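PDB 1RC6: hypothetical protein ylbA from Escherichia coli, which catalyses the manganese-dependent, stereospecific hydrolysis of (S)-ureidoglycine to (S)-ureidoglycolate and ammonia, a deamination step in the use of allantoin as a nitrogen source. Local coordinates for residues 84-89 against 248-253; 134-137 against 143-146; 169-172 against 178-181. All blocks are in the same frame, centred on the assembly; numbering follows the deposited sequence.

Interaction 1: residues 84-89 against 248-253; sequences FLYVIS and SYIYSK
Ile250 reaches across to Tyr86 with a single methyl, CD1, which settles over one face of the phenol ring. It stands 3.6 Å above the ring plane, displaced toward the rim on the side where the ring joins the chain, so that Ile250 CD1 is 3.7 Å from Tyr86 CG. Seen from the ring, this is a CH-pi contact: CD1 is 4.0 Å from the Tyr86 ring centroid and 27° off the normal. The reach depends on a fully extended isoleucine, with CG1 anti to the backbone N (chi1 -177°) and CD1 carried straight on from it. The same methyl also comes 4.2 Å from Phe84 CE1, meeting that ring obliquely, so one methyl fills the angle between two aromatic side chains that leave the same face of their strand. The two strands belong to different cupin domains. Strand 81-89 lies in a sheet of the N-terminal cupin and strand 247-254 in a sheet of the C-terminal one, and here the sheets pack face to face, their backbones too far apart to pair: CA of Tyr86 and CA of Ile250 are 9.1 Å apart. On the far side of strand 247-254, Tyr249 and Tyr251 point into the C-terminal barrel. Tyr251 meets the ring of His202 edge to face, and Tyr249 probably contacts the substrate, as does Lys253 further along. Packing thins out toward Ile88, Ser89 and Ser248, all partly exposed. Strand 81-89 turns a corner at Ile88, where Ile88 and Ser89 form a classic beta bulge opposite Gln128, and the side chain of Ile88 makes no contact with segment 248-253, while its CG1 lies at the edge of the Tyr86 ring. Ser248 turns its hydroxyl to Ser208 instead.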
# COMPACT_ATOMS: atom_id res chain seq x y z
N PHE A 84 -6.07 3.66 5.14
CA PHE A 84 -6.48 2.78 4.05
C PHE A 84 -5.97 1.38 4.30
O PHE A 84 -4.80 1.18 4.63
CB PHE A 84 -5.94 3.32 2.72
CG PHE A 84 -6.15 2.39 1.56
CD1 PHE A 84 -5.25 1.36 1.30
CD2 PHE A 84 -7.26 2.53 0.73
CE1 PHE A 84 -5.46 0.49 0.24
CE2 PHE A 84 -7.48 1.66 -0.34
CZ PHE A 84 -6.57 0.64 -0.58
N LEU A 85 -6.84 0.39 4.15
CA LEU A 85 -6.46 -0.99 4.36
C LEU A 85 -6.75 -1.82 3.12
O LEU A 85 -7.76 -1.62 2.46
CB LEU A 85 -7.23 -1.57 5.56
CG LEU A 85 -7.03 -3.05 5.94
CD1 LEU A 85 -7.58 -3.31 7.33
CD2 LEU A 85 -7.71 -3.93 4.92
N TYR A 86 -5.86 -2.76 2.80
CA TYR A 86 -6.05 -3.62 1.64
C TYR A 86 -5.73 -5.07 2.00
O TYR A 86 -4.64 -5.37 2.48
CB TYR A 86 -5.15 -3.18 0.49
CG TYR A 86 -5.22 -4.10 -0.69
CD1 TYR A 86 -6.15 -3.90 -1.70
CD2 TYR A 86 -4.39 -5.21 -0.78
CE1 TYR A 86 -6.27 -4.78 -2.77
CE2 TYR A 86 -4.49 -6.11 -1.84
CZ TYR A 86 -5.44 -5.89 -2.83
OH TYR A 86 -5.60 -6.80 -3.85
N VAL A 87 -6.69 -5.95 1.78
CA VAL A 87 -6.49 -7.35 2.08
C VAL A 87 -5.69 -8.01 0.97
O VAL A 87 -6.19 -8.25 -0.12
CB VAL A 87 -7.82 -8.11 2.22
CG1 VAL A 87 -7.54 -9.59 2.49
CG2 VAL A 87 -8.66 -7.50 3.35
N ILE A 88 -4.43 -8.29 1.27
CA ILE A 88 -3.56 -8.93 0.32
C ILE A 88 -4.02 -10.37 0.11
O ILE A 88 -3.97 -10.89 -1.01
CB ILE A 88 -2.10 -8.89 0.83
CG1 ILE A 88 -1.63 -7.43 0.90
CG2 ILE A 88 -1.20 -9.70 -0.07
CD1 ILE A 88 -0.34 -7.24 1.67
N SER A 89 -4.48 -11.01 1.17
CA SER A 89 -4.95 -12.38 1.09
C SER A 89 -5.64 -12.79 2.40
O SER A 89 -5.34 -12.25 3.46
CB SER A 89 -3.78 -13.31 0.86
OG SER A 89 -3.01 -13.40 2.05
N SER A 248 1.62 -7.65 -10.78
CA SER A 248 0.76 -6.59 -10.28
C SER A 248 1.19 -6.04 -8.92
O SER A 248 1.61 -6.80 -8.03
CB SER A 248 -0.69 -7.06 -10.17
OG SER A 248 -0.87 -7.92 -9.07
N TYR A 249 1.07 -4.73 -8.75
CA TYR A 249 1.41 -4.10 -7.49
C TYR A 249 0.46 -2.96 -7.12
O TYR A 249 -0.11 -2.31 -7.99
CB TYR A 249 2.85 -3.57 -7.51
CG TYR A 249 3.11 -2.48 -8.52
CD1 TYR A 249 3.51 -2.78 -9.83
CD2 TYR A 249 3.02 -1.14 -8.15
CE1 TYR A 249 3.82 -1.76 -10.75
CE2 TYR A 249 3.32 -0.11 -9.06
CZ TYR A 249 3.72 -0.43 -10.35
OH TYR A 249 4.02 0.58 -11.22
N ILE A 250 0.29 -2.74 -5.82
CA ILE A 250 -0.58 -1.70 -5.33
C ILE A 250 0.30 -0.54 -4.89
O ILE A 250 1.40 -0.76 -4.41
CB ILE A 250 -1.41 -2.20 -4.13
CG1 ILE A 250 -2.39 -1.12 -3.67
CG2 ILE A 250 -0.48 -2.66 -3.00
CD1 ILE A 250 -3.43 -1.63 -2.71
N TYR A 251 -0.18 0.68 -5.07
CA TYR A 251 0.62 1.83 -4.68
C TYR A 251 -0.17 3.09 -4.39
O TYR A 251 -1.19 3.36 -5.03
CB TYR A 251 1.66 2.14 -5.76
CG TYR A 251 1.11 2.79 -7.01
CD1 TYR A 251 0.60 2.01 -8.06
CD2 TYR A 251 1.11 4.18 -7.15
CE1 TYR A 251 0.11 2.62 -9.23
CE2 TYR A 251 0.62 4.79 -8.31
CZ TYR A 251 0.12 4.00 -9.34
OH TYR A 251 -0.37 4.62 -10.47
N SER A 252 0.33 3.87 -3.44
CA SER A 252 -0.29 5.11 -3.03
C SER A 252 0.16 6.28 -3.88
O SER A 252 1.11 6.18 -4.65
CB SER A 252 0.02 5.37 -1.57
OG SER A 252 1.41 5.28 -1.32
N LYS A 253 -0.52 7.41 -3.72
CA LYS A 253 -0.24 8.61 -4.48
C LYS A 253 -1.07 9.75 -3.90
O LYS A 253 -2.28 9.65 -3.83
CB LYS A 253 -0.64 8.37 -5.94
CG LYS A 253 -1.01 9.61 -6.73
CD LYS A 253 -1.86 9.25 -7.96
CE LYS A 253 -2.09 10.46 -8.88
NZ LYS A 253 -0.83 10.95 -9.54

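Interaction 2: residues 134-137 against 143-146; sequences RRYV and APWL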
# COMPACT_ATOMS: atom_id res chain seq x y z
N ARG A 134 -1.88 8.75 6.53
CA ARG A 134 -1.24 10.03 6.27
C ARG A 134 -2.07 11.12 6.93
O ARG A 134 -3.21 10.87 7.33
CB ARG A 134 -1.14 10.32 4.76
CG ARG A 134 -2.44 10.68 4.11
CD ARG A 134 -2.29 10.98 2.63
NE ARG A 134 -1.45 12.16 2.38
CZ ARG A 134 -0.23 12.10 1.85
NH1 ARG A 134 0.29 10.92 1.50
NH2 ARG A 134 0.48 13.20 1.67
N ARG A 135 -1.51 12.31 7.05
CA ARG A 135 -2.23 13.41 7.66
C ARG A 135 -3.04 14.09 6.56
O ARG A 135 -2.49 14.67 5.62
CB ARG A 135 -1.24 14.38 8.32
CG ARG A 135 -1.90 15.51 9.09
CD ARG A 135 -1.12 15.83 10.36
NE ARG A 135 0.29 16.14 10.10
CZ ARG A 135 1.20 16.35 11.06
NH1 ARG A 135 0.85 16.29 12.34
NH2 ARG A 135 2.46 16.62 10.73
N TYR A 136 -4.35 14.00 6.67
CA TYR A 136 -5.25 14.58 5.69
C TYR A 136 -5.19 16.11 5.55
O TYR A 136 -5.04 16.84 6.53
CB TYR A 136 -6.68 14.17 6.00
CG TYR A 136 -7.70 14.81 5.09
CD1 TYR A 136 -8.42 15.93 5.51
CD2 TYR A 136 -7.91 14.32 3.81
CE1 TYR A 136 -9.34 16.54 4.65
CE2 TYR A 136 -8.82 14.92 2.95
CZ TYR A 136 -9.53 16.03 3.37
OH TYR A 136 -10.44 16.62 2.51
N VAL A 137 -5.31 16.59 4.31
CA VAL A 137 -5.28 18.02 4.07
C VAL A 137 -6.63 18.55 3.60
O VAL A 137 -7.04 18.33 2.45
CB VAL A 137 -4.22 18.40 3.04
CG1 VAL A 137 -4.32 19.88 2.73
CG2 VAL A 137 -2.85 18.08 3.59
N ALA A 143 -14.86 17.46 1.59
CA ALA A 143 -14.59 16.51 2.65
C ALA A 143 -14.64 15.10 2.06
O ALA A 143 -15.45 14.83 1.18
CB ALA A 143 -15.62 16.66 3.76
N PRO A 144 -13.76 14.20 2.52
CA PRO A 144 -13.73 12.83 2.01
C PRO A 144 -14.75 11.99 2.76
O PRO A 144 -15.47 12.50 3.62
CB PRO A 144 -12.31 12.40 2.28
CG PRO A 144 -12.08 13.01 3.64
CD PRO A 144 -12.70 14.41 3.53
N TRP A 145 -14.82 10.70 2.45
CA TRP A 145 -15.76 9.83 3.14
C TRP A 145 -15.37 8.35 3.05
O TRP A 145 -14.62 7.94 2.16
CB TRP A 145 -17.16 10.02 2.57
CG TRP A 145 -17.24 9.78 1.11
CD1 TRP A 145 -17.46 8.58 0.48
CD2 TRP A 145 -17.07 10.75 0.08
NE1 TRP A 145 -17.43 8.75 -0.88
CE2 TRP A 145 -17.19 10.08 -1.16
CE3 TRP A 145 -16.81 12.14 0.08
CZ2 TRP A 145 -17.08 10.74 -2.40
CZ3 TRP A 145 -16.70 12.80 -1.14
CH2 TRP A 145 -16.83 12.09 -2.37
N LEU A 146 -15.89 7.57 3.98
CA LEU A 146 -15.62 6.14 4.05
C LEU A 146 -15.90 5.49 2.71
O LEU A 146 -16.92 5.75 2.09
CB LEU A 146 -16.49 5.52 5.15
CG LEU A 146 -16.75 4.03 5.43
CD1 LEU A 146 -16.28 3.13 4.31
CD2 LEU A 146 -16.08 3.66 6.72
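Tyr136 lays the outer half of its ring against the pyrrolidine of Pro144, just beyond the end of a strand of the N-terminal cupin sheet. The contact bridges the surface loop that leaves strand 127-135 and returns to the sheet as strand 147-150. Tyr136 has its CG anti to the backbone N (chi1 176°), which sends the ring out from the chain toward the incoming proline; the two side chains approach from opposite directions. Two carbons of the proline ring do the touching. Pro144 CG sits 3.8 Å from Tyr136 CE2, and as a CH-pi partner it is off-centre, 4.3 Å from the Tyr136 ring centroid and 29° from the normal. Pro144 CD lies further out, near the phenol end, 3.6 Å from Tyr136 CZ, and meets the ring obliquely. It is thus the CG-CD edge of the proline that faces the tyrosine; the proline side chain also touches Pro112 and Tyr110. Ala143 adds little, since its CB points away from the tyrosine. The phenol is also held from beyond these segments: Tyr136 OH is hydrogen-bonded to the carbonyl oxygen of Gly176, with a weak second bond to Arg257 NH1. That same oxygen, Tyr136 OH, closes to 3.3 Å from Pro144 CD.

Interaction 3: residues 169-172 against 178-181; sequences DFLP and DMNM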
# COMPACT_ATOMS: atom_id res chain seq x y z
N ASP A 169 -8.39 2.36 -9.91
CA ASP A 169 -8.45 3.52 -9.04
C ASP A 169 -9.36 3.13 -7.88
O ASP A 169 -10.53 2.82 -8.07
CB ASP A 169 -9.02 4.73 -9.78
CG ASP A 169 -8.16 5.16 -10.94
OD1 ASP A 169 -7.03 4.64 -11.06
OD2 ASP A 169 -8.62 6.02 -11.74
N PHE A 170 -8.79 3.13 -6.68
CA PHE A 170 -9.51 2.73 -5.48
C PHE A 170 -10.41 3.76 -4.85
O PHE A 170 -11.40 3.41 -4.23
CB PHE A 170 -8.51 2.28 -4.43
CG PHE A 170 -8.08 0.86 -4.57
CD1 PHE A 170 -8.75 -0.14 -3.89
CD2 PHE A 170 -7.01 0.52 -5.37
CE1 PHE A 170 -8.36 -1.47 -4.02
CE2 PHE A 170 -6.60 -0.81 -5.50
CZ PHE A 170 -7.28 -1.80 -4.83
N LEU A 171 -10.07 5.03 -5.02
CA LEU A 171 -10.83 6.10 -4.39
C LEU A 171 -11.42 7.10 -5.34
O LEU A 171 -11.05 7.17 -6.50
CB LEU A 171 -9.92 6.82 -3.38
CG LEU A 171 -9.79 6.31 -1.94
CD1 LEU A 171 -9.95 4.80 -1.86
CD2 LEU A 171 -8.45 6.74 -1.38
N PRO A 172 -12.39 7.90 -4.86
CA PRO A 172 -13.02 8.91 -5.71
C PRO A 172 -11.97 9.96 -6.09
O PRO A 172 -11.03 10.20 -5.34
CB PRO A 172 -14.12 9.48 -4.81
CG PRO A 172 -14.45 8.35 -3.90
CD PRO A 172 -13.10 7.78 -3.57
N ASP A 178 -7.59 13.73 -0.96
CA ASP A 178 -6.27 14.29 -1.17
C ASP A 178 -5.26 13.16 -1.46
O ASP A 178 -4.06 13.36 -1.33
CB ASP A 178 -5.84 15.08 0.06
CG ASP A 178 -5.60 14.20 1.27
OD1 ASP A 178 -5.89 12.99 1.20
OD2 ASP A 178 -5.13 14.73 2.30
N MET A 179 -5.76 11.99 -1.83
CA MET A 179 -4.89 10.86 -2.13
C MET A 179 -5.66 9.82 -2.90
O MET A 179 -6.85 9.98 -3.15
CB MET A 179 -4.37 10.22 -0.85
CG MET A 179 -5.48 9.73 0.04
SD MET A 179 -5.09 8.24 0.95
CE MET A 179 -4.66 8.89 2.40
N ASN A 180 -4.97 8.76 -3.29
CA ASN A 180 -5.60 7.67 -4.00
C ASN A 180 -4.68 6.46 -3.99
O ASN A 180 -3.48 6.61 -3.84
CB ASN A 180 -5.93 8.08 -5.43
CG ASN A 180 -7.13 7.34 -6.00
OD1 ASN A 180 -7.78 7.80 -6.93
ND2 ASN A 180 -7.43 6.18 -5.44
N MET A 181 -5.26 5.27 -4.09
CA MET A 181 -4.50 4.03 -4.11
C MET A 181 -4.76 3.41 -5.48
O MET A 181 -5.88 3.46 -5.99
CB MET A 181 -4.97 3.07 -3.01
CG MET A 181 -4.72 3.51 -1.56
SD MET A 181 -2.98 3.53 -1.02
CE MET A 181 -2.33 2.19 -1.97
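Phe170 and Met181 are joined by the one backbone hydrogen bond between these two segments, Phe170 N to Met181 O at 3.0 Å. It is fairly straight, 160° at the hydrogen, and it meets the carbonyl nearly along the C=O axis. The chains run roughly antiparallel, their end-to-end directions 144° apart, as expected where the outermost strand 166-169 of the C-terminal cupin sheet leaves its pairing with strand 179-186 and enters the connecting loop. Phe170 follows its own amide: the ring presents its edge to the same carbonyl, and Met181 O lies in the ring plane, 3.2 Å from Phe170 CD2. Next to this bond, Phe170 CB packs on Met181 CB at 3.9 Å. Met181 has CG anti to its carbonyl carbon (chi1 -66°), and further bends at chi2 and chi3 carry the thioether away from Phe170, toward Phe84 and Phe130 of the N-terminal cupin. Leu171 uses CD2, which rests 4.0 Å from Met179 O and 4.4 Å from Met179 SD. Its CB meets the side chain of Asn180, whose CG is 3.9 Å away. The carboxamide of Asn180 folds back beside the backbone of Leu171, close to both its N and its O. A leucine in place of Asn180 would set hydrocarbon against these buried backbone atoms and would probably leave them without the polar group now beside them. Asn180 also stands about 5 Å, side chain to side chain, from Lys253, a probable substrate-binding residue. With Phe170 CB and Leu171 CD2 set against Met181 and Met179, one backbone bond beside them and a buried amide next to the polar atoms of Leu171, the contact is consistent with the chain being held against strand 179-186 just past the end of strand 166-169.

From the N terminus, the chain first lays down 84-89, the opening half of interaction 1, which closes only at 248-253, after the chain has passed from one cupin domain to the other. Both remaining contacts fall within that span, one after the other and without crossing: interaction 2 closes a short surface loop of the N-terminal cupin, then interaction 3 closes the loop that leads from strand 166-169 into strand 179-186 of the C-terminal sheet. Interaction 3 links the other two. Asn180 N pairs with Lys253 O and Met181 packs on Phe84, while Asp178 OD2 accepts from Val137 N. Interactions 1 and 2, centres about 17 Å apart, do not touch, but share the N-terminal sheet.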